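PDB 4AIP: Fe-regulated protein B, which serves as a TonB-dependent iron transporter of the outer membrane, probably importing iron through a plugged beta-barrel. Local coordinates for residues Ser155-Ile160 and Tyr445-His450; Gly459-Asp464 and Leu481-Gly486; Pro301-Thr306 and Glu336-Asp341; Gly353-Arg358 and Lys390-Leu395. One frame throughout, in Å; residues are numbered along the deposited sequence.

Contact 1. Residues Ser155-Ile160 and Tyr445-His450. Unlike the reference sequence in segment 445-450: Ile446 (reference Val).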
# COMPACT_ATOMS: atom_id res chain seq x y z
N SER B 155 3.79 -0.39 -43.62
CA SER B 155 4.03 -1.47 -44.57
C SER B 155 3.57 -2.80 -43.99
O SER B 155 2.88 -2.81 -42.94
CB SER B 155 5.50 -1.48 -44.98
OG SER B 155 6.31 -1.67 -43.85
N ALA B 156 3.89 -3.90 -44.68
CA ALA B 156 3.28 -5.17 -44.37
C ALA B 156 3.71 -5.74 -43.01
O ALA B 156 2.92 -6.35 -42.33
CB ALA B 156 3.56 -6.13 -45.48
N SER B 157 4.96 -5.48 -42.63
CA SER B 157 5.51 -6.01 -41.38
C SER B 157 5.03 -5.20 -40.16
O SER B 157 5.36 -5.53 -39.00
CB SER B 157 7.04 -6.04 -41.45
OG SER B 157 7.52 -4.76 -41.64
N ALA B 158 4.22 -4.18 -40.42
CA ALA B 158 3.85 -3.23 -39.36
C ALA B 158 2.94 -3.81 -38.28
O ALA B 158 2.83 -3.20 -37.20
CB ALA B 158 3.23 -1.95 -39.91
N GLY B 159 2.26 -4.93 -38.56
CA GLY B 159 1.33 -5.49 -37.59
C GLY B 159 -0.12 -5.15 -37.86
O GLY B 159 -0.49 -4.82 -39.03
N ILE B 160 -0.98 -5.28 -36.84
CA ILE B 160 -2.38 -5.28 -37.08
C ILE B 160 -2.86 -3.88 -36.96
O ILE B 160 -2.56 -3.22 -35.99
CB ILE B 160 -3.13 -6.13 -36.01
CG1 ILE B 160 -3.09 -7.60 -36.36
CG2 ILE B 160 -4.58 -5.65 -35.86
CD1 ILE B 160 -2.98 -8.50 -35.11
N TYR B 445 1.63 -11.99 -43.57
CA TYR B 445 2.16 -10.92 -44.41
C TYR B 445 3.47 -11.38 -45.00
O TYR B 445 4.08 -12.29 -44.45
CB TYR B 445 2.34 -9.61 -43.62
CG TYR B 445 3.49 -9.68 -42.64
CD1 TYR B 445 4.81 -9.48 -43.09
CD2 TYR B 445 3.27 -9.99 -41.28
CE1 TYR B 445 5.87 -9.57 -42.27
CE2 TYR B 445 4.36 -10.07 -40.41
CZ TYR B 445 5.64 -9.86 -40.95
OH TYR B 445 6.74 -9.95 -40.19
N ILE B 446 3.87 -10.75 -46.10
CA ILE B 446 5.17 -10.92 -46.72
C ILE B 446 5.63 -9.59 -47.29
O ILE B 446 4.87 -8.82 -47.84
CB ILE B 446 5.10 -11.70 -48.01
CG1 ILE B 446 3.67 -12.02 -48.40
CG2 ILE B 446 6.06 -12.85 -48.04
CD1 ILE B 446 3.51 -11.90 -49.85
N GLU B 447 6.92 -9.39 -47.25
CA GLU B 447 7.51 -8.19 -47.70
C GLU B 447 8.84 -8.48 -48.33
O GLU B 447 9.69 -9.15 -47.71
CB GLU B 447 7.77 -7.31 -46.52
CG GLU B 447 7.00 -6.08 -46.58
CD GLU B 447 7.50 -5.06 -45.60
OE1 GLU B 447 8.73 -5.04 -45.24
OE2 GLU B 447 6.63 -4.29 -45.20
N ALA B 448 9.06 -7.95 -49.51
CA ALA B 448 10.37 -8.08 -50.10
C ALA B 448 11.06 -6.73 -50.11
O ALA B 448 10.44 -5.73 -50.50
CB ALA B 448 10.29 -8.64 -51.48
N ILE B 449 12.32 -6.71 -49.69
CA ILE B 449 13.11 -5.50 -49.66
C ILE B 449 14.32 -5.70 -50.53
O ILE B 449 15.18 -6.51 -50.24
CB ILE B 449 13.55 -5.13 -48.26
CG1 ILE B 449 12.31 -4.87 -47.41
CG2 ILE B 449 14.40 -3.85 -48.27
CD1 ILE B 449 12.55 -5.14 -45.97
N HIS B 450 14.35 -4.94 -51.61
CA HIS B 450 15.34 -5.16 -52.60
C HIS B 450 16.12 -3.89 -52.81
O HIS B 450 15.53 -2.84 -53.05
CB HIS B 450 14.67 -5.59 -53.90
CG HIS B 450 15.65 -5.97 -54.96
ND1 HIS B 450 16.70 -6.83 -54.72
CD2 HIS B 450 15.75 -5.61 -56.27
CE1 HIS B 450 17.42 -6.98 -55.84
NE2 HIS B 450 16.86 -6.24 -56.79
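Ser155 opens the contact by turning its hydroxyl to Glu447 on the barrel strand. Ser155 OG gives a weak hydrogen bond to Glu447 OE2 at 3.0 Å. Ala156 follows with its backbone: Ala156 N lies 2.8 Å from the same Glu447 OE2, but the bond is weak because its N-H points well aside, at 124°. The methyl of Ala156 packs against Glu447 CG at 3.6 Å and also meets CB of Tyr445. The Ala156 carbonyl lies over the Tyr445 ring, with Ala156 O 3.4 Å from Tyr445 CG. Ala156 O also accepts a hydrogen bond from Arg462 on strand 455-469. Ser157 N is the third donor to Glu447 OE2, at 3.3 Å, and comes from well above the carboxylate plane. Ser157 CA sits over the Tyr445 face in a CH-pi contact, 3.9 Å from the ring centroid. Tyr445 CG stands between the backbone N and the carbonyl carbon (chi1 72°), which lays the ring beneath this turn. Further along, Ile160 N bonds to Tyr125 OH within the plug. The contact therefore docks a plug loop, between strands 144-151 and 165-171, on the barrel wall. One carboxylate oxygen gathers three donors, two of them weakly. Such a grip would probably favour a charged Glu447, and it joins plug to barrel by polar bonds as well as packing.

Contact 2. Residues Gly459-Asp464 and Leu481-Gly486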
# COMPACT_ATOMS: atom_id res chain seq x y z
N GLY B 459 8.27 -4.22 -51.41
CA GLY B 459 6.98 -4.64 -51.90
C GLY B 459 6.40 -5.53 -50.85
O GLY B 459 7.12 -6.41 -50.33
N GLY B 460 5.12 -5.37 -50.54
CA GLY B 460 4.58 -6.24 -49.55
C GLY B 460 3.12 -6.47 -49.63
O GLY B 460 2.42 -5.73 -50.29
N LEU B 461 2.64 -7.46 -48.88
CA LEU B 461 1.23 -7.74 -48.84
C LEU B 461 0.81 -8.29 -47.52
O LEU B 461 1.51 -9.17 -46.94
CB LEU B 461 1.00 -8.86 -49.83
CG LEU B 461 -0.28 -8.69 -50.57
CD1 LEU B 461 0.13 -7.76 -51.64
CD2 LEU B 461 -0.53 -10.03 -51.16
N ARG B 462 -0.37 -7.87 -47.06
CA ARG B 462 -0.92 -8.46 -45.86
C ARG B 462 -2.28 -8.96 -46.21
O ARG B 462 -2.99 -8.36 -47.03
CB ARG B 462 -1.17 -7.44 -44.75
CG ARG B 462 0.06 -6.77 -44.20
CD ARG B 462 -0.35 -5.80 -43.08
NE ARG B 462 -1.07 -6.49 -42.01
CZ ARG B 462 -0.47 -7.18 -41.03
NH1 ARG B 462 0.86 -7.27 -41.01
NH2 ARG B 462 -1.20 -7.77 -40.10
N TYR B 463 -2.68 -10.00 -45.54
CA TYR B 463 -3.99 -10.44 -45.63
C TYR B 463 -4.49 -10.39 -44.18
O TYR B 463 -3.83 -10.99 -43.30
CB TYR B 463 -3.92 -11.87 -46.14
CG TYR B 463 -5.24 -12.52 -46.14
CD1 TYR B 463 -6.18 -12.18 -47.08
CD2 TYR B 463 -5.57 -13.47 -45.17
CE1 TYR B 463 -7.41 -12.77 -47.08
CE2 TYR B 463 -6.82 -14.08 -45.17
CZ TYR B 463 -7.71 -13.71 -46.12
OH TYR B 463 -8.93 -14.30 -46.13
N ASP B 464 -5.58 -9.67 -43.91
CA ASP B 464 -6.03 -9.46 -42.55
C ASP B 464 -7.48 -9.86 -42.41
O ASP B 464 -8.33 -9.45 -43.24
CB ASP B 464 -5.99 -7.96 -42.14
CG ASP B 464 -4.58 -7.44 -41.96
OD1 ASP B 464 -3.90 -7.65 -40.92
OD2 ASP B 464 -4.14 -6.75 -42.86
N LEU B 481 -7.19 -7.76 -48.34
CA LEU B 481 -5.90 -7.94 -48.92
C LEU B 481 -5.29 -6.56 -49.12
O LEU B 481 -5.86 -5.76 -49.84
CB LEU B 481 -6.10 -8.66 -50.23
CG LEU B 481 -4.98 -9.42 -50.89
CD1 LEU B 481 -3.95 -10.03 -49.88
CD2 LEU B 481 -5.69 -10.56 -51.65
N ASN B 482 -4.16 -6.28 -48.45
CA ASN B 482 -3.57 -4.93 -48.39
C ASN B 482 -2.14 -4.83 -48.91
O ASN B 482 -1.20 -5.18 -48.21
CB ASN B 482 -3.59 -4.38 -46.97
CG ASN B 482 -4.99 -4.36 -46.33
OD1 ASN B 482 -5.22 -5.02 -45.33
ND2 ASN B 482 -5.90 -3.64 -46.90
N PRO B 483 -1.96 -4.31 -50.14
CA PRO B 483 -0.65 -4.17 -50.78
C PRO B 483 0.09 -2.95 -50.27
O PRO B 483 -0.54 -2.09 -49.67
CB PRO B 483 -1.00 -3.97 -52.27
CG PRO B 483 -2.46 -4.24 -52.39
CD PRO B 483 -3.06 -3.96 -51.05
N SER B 484 1.39 -2.86 -50.52
CA SER B 484 2.15 -1.74 -50.06
C SER B 484 3.37 -1.68 -50.92
O SER B 484 3.91 -2.72 -51.29
CB SER B 484 2.49 -1.85 -48.54
OG SER B 484 3.28 -3.01 -48.22
N PHE B 485 3.81 -0.47 -51.26
CA PHE B 485 4.95 -0.28 -52.17
C PHE B 485 5.75 0.86 -51.58
O PHE B 485 5.18 1.84 -51.16
CB PHE B 485 4.51 0.10 -53.63
CG PHE B 485 3.34 -0.71 -54.19
CD1 PHE B 485 1.98 -0.30 -53.96
CD2 PHE B 485 3.59 -1.90 -54.95
CE1 PHE B 485 0.86 -1.07 -54.49
CE2 PHE B 485 2.54 -2.68 -55.49
CZ PHE B 485 1.14 -2.25 -55.25
N GLY B 486 7.07 0.77 -51.63
CA GLY B 486 7.89 1.82 -51.11
C GLY B 486 9.20 1.89 -51.85
O GLY B 486 9.80 0.86 -52.20
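Leu461 and Leu481 meet at an oblique angle, methyl to methyl, with Leu461 CD2 3.7 Å from Leu481 CD1. The other branch of Leu461 reaches the proline ring: its CD1 lies 4.0 Å from Pro483 CB. Tyr463 runs at about a right angle to Leu481. The CD1 methyl of Leu481 comes to the edge of the tyrosine ring, near its plane, and touches Tyr463 CB at 4.2 Å. Leu481 CG is anti to the backbone N (chi1 -159°), and this helps bring the same methyl between Leu461 and Tyr463. These four side chains form an apolar patch on one face.

The other face is polar and carries Arg462, Asp464, Asn482 and Ser484. Arg462 grips Asp464 of its own strand side-on, through NE and NH2. The salt bridge from Arg462 NH2 to Asp464 OD1 is 2.8 Å long and lies close to the guanidinium plane. The bend of the arginine at chi3 (58°) turns its head forward along the strand, to the carboxylate two residues on. The arginine also bonds to the plug at Ala156, as well as to Asn383.

Between the faces the antiparallel backbones pair. Arg462 with Asn482 and Gly460 with Ser484 are hydrogen-bonded pairs. The bond from Asn482 N to Arg462 O is nearly straight at 2.8 Å, while Ser484 N to Gly460 O is weak.

The hairpin of strands 455-469 and 475-490 belongs to the barrel wall. Strand 438-452 pairs with its first strand and strand 495-506 with its second.

Contact 3. Residues Pro301-Thr306 and Glu336-Asp341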
# COMPACT_ATOMS: atom_id res chain seq x y z
N PRO B 301 -17.30 12.77 -8.41
CA PRO B 301 -15.96 12.20 -8.23
C PRO B 301 -15.99 11.06 -7.25
O PRO B 301 -16.75 11.12 -6.29
CB PRO B 301 -15.19 13.34 -7.63
CG PRO B 301 -15.81 14.49 -8.22
CD PRO B 301 -17.28 14.20 -8.11
N ALA B 302 -15.17 10.04 -7.51
CA ALA B 302 -15.10 8.86 -6.69
C ALA B 302 -13.72 8.29 -6.84
O ALA B 302 -13.09 8.54 -7.86
CB ALA B 302 -16.09 7.88 -7.19
N TYR B 303 -13.23 7.56 -5.85
CA TYR B 303 -11.95 6.89 -6.00
C TYR B 303 -11.90 5.87 -7.19
O TYR B 303 -12.84 5.07 -7.41
CB TYR B 303 -11.58 6.19 -4.70
CG TYR B 303 -10.25 5.47 -4.79
CD1 TYR B 303 -9.04 6.18 -4.74
CD2 TYR B 303 -10.20 4.09 -5.02
CE1 TYR B 303 -7.79 5.50 -4.78
CE2 TYR B 303 -8.97 3.40 -5.12
CZ TYR B 303 -7.77 4.12 -4.99
OH TYR B 303 -6.56 3.38 -5.07
N ARG B 304 -10.79 5.87 -7.90
CA ARG B 304 -10.66 5.11 -9.10
C ARG B 304 -9.25 4.60 -9.27
O ARG B 304 -8.28 5.33 -8.96
CB ARG B 304 -10.95 6.02 -10.25
CG ARG B 304 -11.50 5.30 -11.42
CD ARG B 304 -12.53 6.07 -12.08
NE ARG B 304 -13.75 5.88 -11.28
CZ ARG B 304 -14.60 6.85 -11.03
NH1 ARG B 304 -14.33 7.98 -11.53
NH2 ARG B 304 -15.70 6.71 -10.31
N GLU B 305 -9.11 3.37 -9.75
CA GLU B 305 -7.80 2.91 -10.24
C GLU B 305 -7.97 2.47 -11.67
O GLU B 305 -8.96 1.78 -12.02
CB GLU B 305 -7.21 1.74 -9.41
CG GLU B 305 -7.59 1.78 -7.94
CD GLU B 305 -6.87 0.74 -7.06
OE1 GLU B 305 -6.81 -0.42 -7.51
OE2 GLU B 305 -6.46 1.10 -5.91
N THR B 306 -7.02 2.88 -12.51
CA THR B 306 -7.06 2.45 -13.87
C THR B 306 -5.65 1.91 -14.17
O THR B 306 -4.65 2.53 -13.82
CB THR B 306 -7.68 3.55 -14.88
OG1 THR B 306 -6.67 4.33 -15.46
CG2 THR B 306 -8.67 4.52 -14.20
N GLU B 336 -7.70 -2.35 -16.94
CA GLU B 336 -8.71 -2.31 -15.92
C GLU B 336 -9.17 -0.99 -15.50
O GLU B 336 -8.39 -0.02 -15.46
CB GLU B 336 -8.22 -2.98 -14.69
CG GLU B 336 -8.60 -4.32 -14.71
CD GLU B 336 -8.22 -5.04 -13.43
OE1 GLU B 336 -8.96 -4.85 -12.41
OE2 GLU B 336 -7.20 -5.78 -13.49
N ARG B 337 -10.46 -0.96 -15.18
CA ARG B 337 -11.01 0.11 -14.42
C ARG B 337 -11.67 -0.45 -13.16
O ARG B 337 -12.53 -1.35 -13.17
CB ARG B 337 -11.97 0.96 -15.25
CG ARG B 337 -12.60 2.08 -14.48
CD ARG B 337 -13.83 2.55 -15.22
NE ARG B 337 -14.44 3.72 -14.61
CZ ARG B 337 -15.44 3.66 -13.74
NH1 ARG B 337 -15.97 2.48 -13.38
NH2 ARG B 337 -15.93 4.78 -13.26
N TYR B 338 -11.22 0.11 -12.05
CA TYR B 338 -11.84 -0.13 -10.77
C TYR B 338 -12.38 1.19 -10.18
O TYR B 338 -11.66 2.20 -10.11
CB TYR B 338 -10.80 -0.73 -9.81
CG TYR B 338 -11.32 -0.80 -8.40
CD1 TYR B 338 -12.19 -1.85 -7.97
CD2 TYR B 338 -11.02 0.22 -7.51
CE1 TYR B 338 -12.70 -1.87 -6.65
CE2 TYR B 338 -11.52 0.19 -6.19
CZ TYR B 338 -12.34 -0.84 -5.77
OH TYR B 338 -12.82 -0.84 -4.47
N SER B 339 -13.61 1.16 -9.72
CA SER B 339 -14.17 2.29 -9.05
C SER B 339 -14.70 1.83 -7.72
O SER B 339 -15.31 0.76 -7.64
CB SER B 339 -15.31 2.83 -9.89
OG SER B 339 -16.23 3.53 -9.08
N ALA B 340 -14.46 2.63 -6.67
CA ALA B 340 -14.94 2.29 -5.31
C ALA B 340 -16.44 2.48 -5.13
O ALA B 340 -17.03 1.86 -4.26
CB ALA B 340 -14.21 3.09 -4.24
N ASP B 341 -17.04 3.38 -5.90
CA ASP B 341 -18.47 3.54 -5.90
C ASP B 341 -18.92 4.06 -7.24
O ASP B 341 -18.49 5.16 -7.65
CB ASP B 341 -18.94 4.48 -4.80
CG ASP B 341 -20.46 4.60 -4.76
OD1 ASP B 341 -21.15 3.67 -5.28
OD2 ASP B 341 -20.94 5.63 -4.21
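Arg304 and Arg337 pack their guanidinium groups together, with planes only 19° apart. Arg337 NH2 lies over one face of Arg304, 3.1 Å from Arg304 NE. Two donors meet there, so this is not a hydrogen bond. The carbonyl oxygen of Ala302 lies over the opposite face of Arg304. At its edge, Arg304 NH2 makes a weak hydrogen bond to Ser339 OG at 3.5 Å. Arg337 arrives as an extended chain, whereas Arg304 bends at chi2 and chi3 to turn its head towards Ser339.

The other face of the sheet holds Glu305 and Tyr338, which run side by side and point the same way. Glu305 CG touches Tyr338 CD2 at 3.8 Å. The rings of Tyr303 and Tyr338 meet at their edges, with CE2 atoms 4.2 Å apart.

Backbone bonds set this register. Tyr338 N to Glu305 O is 2.8 Å, and Glu305 N returns a bond of equal length to Tyr338 O. Beyond the regular pairing, Ala340 N still reaches Tyr303 O at 3.0 Å.

Asp342, just beyond 336-341, forms the next shell. From there Asp342 makes a salt bridge with Arg337 and accepts from Ser339, and its long ion pair to Arg304 is weak. This acid probably eases the nearness of the two arginines. Ile278 of a neighbouring subunit, another copy of the protein, packs on Tyr338.

The arrangement is the open end of an antiparallel hairpin, strands 302-318 and 325-339, in a TonB-dependent receptor barrel. Tyr303 also neighbours Arg276, a glutamate-binding residue in another structure of this protein.

Contact 4. Residues Gly353-Arg358 and Lys390-Leu395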
# COMPACT_ATOMS: atom_id res chain seq x y z
N GLY B 353 -21.54 0.85 -5.06
CA GLY B 353 -20.33 0.23 -4.52
C GLY B 353 -19.31 -0.13 -5.57
O GLY B 353 -19.40 0.33 -6.70
N PRO B 354 -18.33 -0.97 -5.21
CA PRO B 354 -17.20 -1.23 -6.11
C PRO B 354 -17.57 -1.90 -7.43
O PRO B 354 -18.50 -2.74 -7.49
CB PRO B 354 -16.29 -2.16 -5.30
CG PRO B 354 -16.77 -2.04 -3.91
CD PRO B 354 -18.24 -1.82 -4.01
N ASN B 355 -16.88 -1.46 -8.47
CA ASN B 355 -17.15 -1.88 -9.81
C ASN B 355 -15.87 -2.03 -10.56
O ASN B 355 -14.95 -1.24 -10.44
CB ASN B 355 -18.09 -0.92 -10.52
CG ASN B 355 -18.61 -1.47 -11.84
OD1 ASN B 355 -18.97 -2.63 -11.93
ND2 ASN B 355 -18.64 -0.64 -12.87
N HIS B 356 -15.83 -3.04 -11.39
CA HIS B 356 -14.58 -3.48 -11.89
C HIS B 356 -14.82 -3.91 -13.29
O HIS B 356 -15.69 -4.69 -13.51
CB HIS B 356 -14.36 -4.63 -11.00
CG HIS B 356 -13.10 -5.30 -11.16
ND1 HIS B 356 -11.92 -4.67 -10.98
CD2 HIS B 356 -12.84 -6.60 -11.33
CE1 HIS B 356 -10.95 -5.56 -11.08
NE2 HIS B 356 -11.48 -6.73 -11.32
N THR B 357 -14.08 -3.35 -14.24
CA THR B 357 -14.29 -3.58 -15.63
C THR B 357 -12.98 -4.02 -16.22
O THR B 357 -11.95 -3.38 -16.00
CB THR B 357 -14.77 -2.28 -16.33
OG1 THR B 357 -15.98 -1.81 -15.70
CG2 THR B 357 -15.06 -2.53 -17.78
N ARG B 358 -13.00 -5.11 -16.97
CA ARG B 358 -11.73 -5.58 -17.58
C ARG B 358 -11.73 -5.65 -19.07
O ARG B 358 -12.77 -5.88 -19.67
CB ARG B 358 -11.38 -6.91 -17.06
CG ARG B 358 -11.24 -6.82 -15.57
CD ARG B 358 -11.50 -8.12 -14.96
NE ARG B 358 -10.57 -9.00 -15.58
CZ ARG B 358 -10.47 -10.31 -15.36
NH1 ARG B 358 -11.21 -10.98 -14.55
NH2 ARG B 358 -9.62 -10.99 -15.98
N LYS B 390 -14.78 -7.75 -20.30
CA LYS B 390 -15.56 -8.36 -19.23
C LYS B 390 -16.19 -7.36 -18.28
O LYS B 390 -15.51 -6.77 -17.43
CB LYS B 390 -14.69 -9.30 -18.45
CG LYS B 390 -13.81 -10.04 -19.34
CD LYS B 390 -12.71 -10.72 -18.62
CE LYS B 390 -11.92 -11.49 -19.67
NZ LYS B 390 -10.70 -12.14 -19.19
N PRO B 391 -17.51 -7.16 -18.40
CA PRO B 391 -18.12 -6.34 -17.34
C PRO B 391 -18.18 -7.18 -16.10
O PRO B 391 -18.04 -8.42 -16.17
CB PRO B 391 -19.56 -6.09 -17.83
CG PRO B 391 -19.66 -6.66 -19.19
CD PRO B 391 -18.52 -7.68 -19.34
N GLN B 392 -18.42 -6.53 -14.98
CA GLN B 392 -18.63 -7.20 -13.72
C GLN B 392 -19.91 -8.01 -13.68
O GLN B 392 -19.99 -9.01 -12.95
CB GLN B 392 -18.73 -6.16 -12.65
CG GLN B 392 -18.74 -6.71 -11.28
CD GLN B 392 -18.45 -5.60 -10.25
OE1 GLN B 392 -19.31 -4.75 -9.96
NE2 GLN B 392 -17.24 -5.62 -9.69
N ALA B 393 -20.92 -7.56 -14.43
CA ALA B 393 -22.26 -8.12 -14.42
C ALA B 393 -23.05 -7.44 -15.55
O ALA B 393 -22.90 -6.23 -15.75
CB ALA B 393 -22.91 -7.82 -13.14
N PHE B 394 -23.90 -8.19 -16.27
CA PHE B 394 -24.72 -7.59 -17.33
C PHE B 394 -25.98 -7.04 -16.77
O PHE B 394 -26.50 -7.60 -15.83
CB PHE B 394 -24.99 -8.55 -18.46
CG PHE B 394 -23.79 -8.83 -19.29
CD1 PHE B 394 -23.37 -7.94 -20.23
CD2 PHE B 394 -23.04 -9.99 -19.09
CE1 PHE B 394 -22.28 -8.22 -20.98
CE2 PHE B 394 -21.94 -10.23 -19.85
CZ PHE B 394 -21.56 -9.37 -20.77
N LEU B 395 -26.44 -5.91 -17.31
CA LEU B 395 -27.46 -5.10 -16.62
C LEU B 395 -28.78 -4.70 -17.29
O LEU B 395 -29.60 -4.06 -16.66
CB LEU B 395 -26.82 -3.85 -16.01
CG LEU B 395 -25.75 -3.95 -14.94
CD1 LEU B 395 -25.26 -2.58 -14.69
CD2 LEU B 395 -26.22 -4.56 -13.66
O HOH W 1 -14.95 -7.20 -14.28
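The Arg358 guanidinium carries the aliphatic chain of Lys390 over one face, with Lys390 CD 4.0 Å from Arg358 CZ and above the centre of the group. The two side chains slant across each other. Their charged ends stay close, Arg358 NH2 to Lys390 NZ being 3.6 Å. Lys390 NZ has a hydrogen bond to Thr360. Arg358 has a long, weak ion pair with Glu334, and the acid may ease the like charges a little.

The amides of Asn355 and Gln392 are the other flat pair, with planes 70° apart. Gln392 CG is anti to the backbone N (chi1 -171°), and the extended chain beyond it runs back to residues 354-356. Gln392 CB rests 3.5 Å from His356 O. Asn355 ND2 bonds to Asp342.

The backbones pair at one end. Arg358 N to Lys390 O is 3.0 Å and Lys390 N to Arg358 O is 2.8 Å, both nearly straight. A water then donates to His356 O and, at 3.2 Å, to Lys390 O. It bridges the two segments where they separate.

This is the fraying end of an antiparallel barrel pair, strands 355-371 and 376-390, from which the second strand runs out into a long loop.

In the fold
Contacts 1 and 2 touch where strand 438-452 of contact 1 pairs with strand 455-469 of contact 2. Arg462 of contact 2 reaches the plug loop of contact 1. Contacts 3 and 4 form a second group, with centres about 11 Å apart, joined by backbone bonds between strands 325-339 and 355-371. The groups lie about 40 Å apart, centre to centre. Contact 1 alone joins plug to barrel, through one carboxylate and one tyrosine ring. Contact 2 is regular strand pairing with a polar face and an apolar one that exposes Tyr463 and Leu481. Contacts 3 and 4 sit at strand ends, have no exposed touching residue, bring cationic side chains together and touch the same neighbouring subunit.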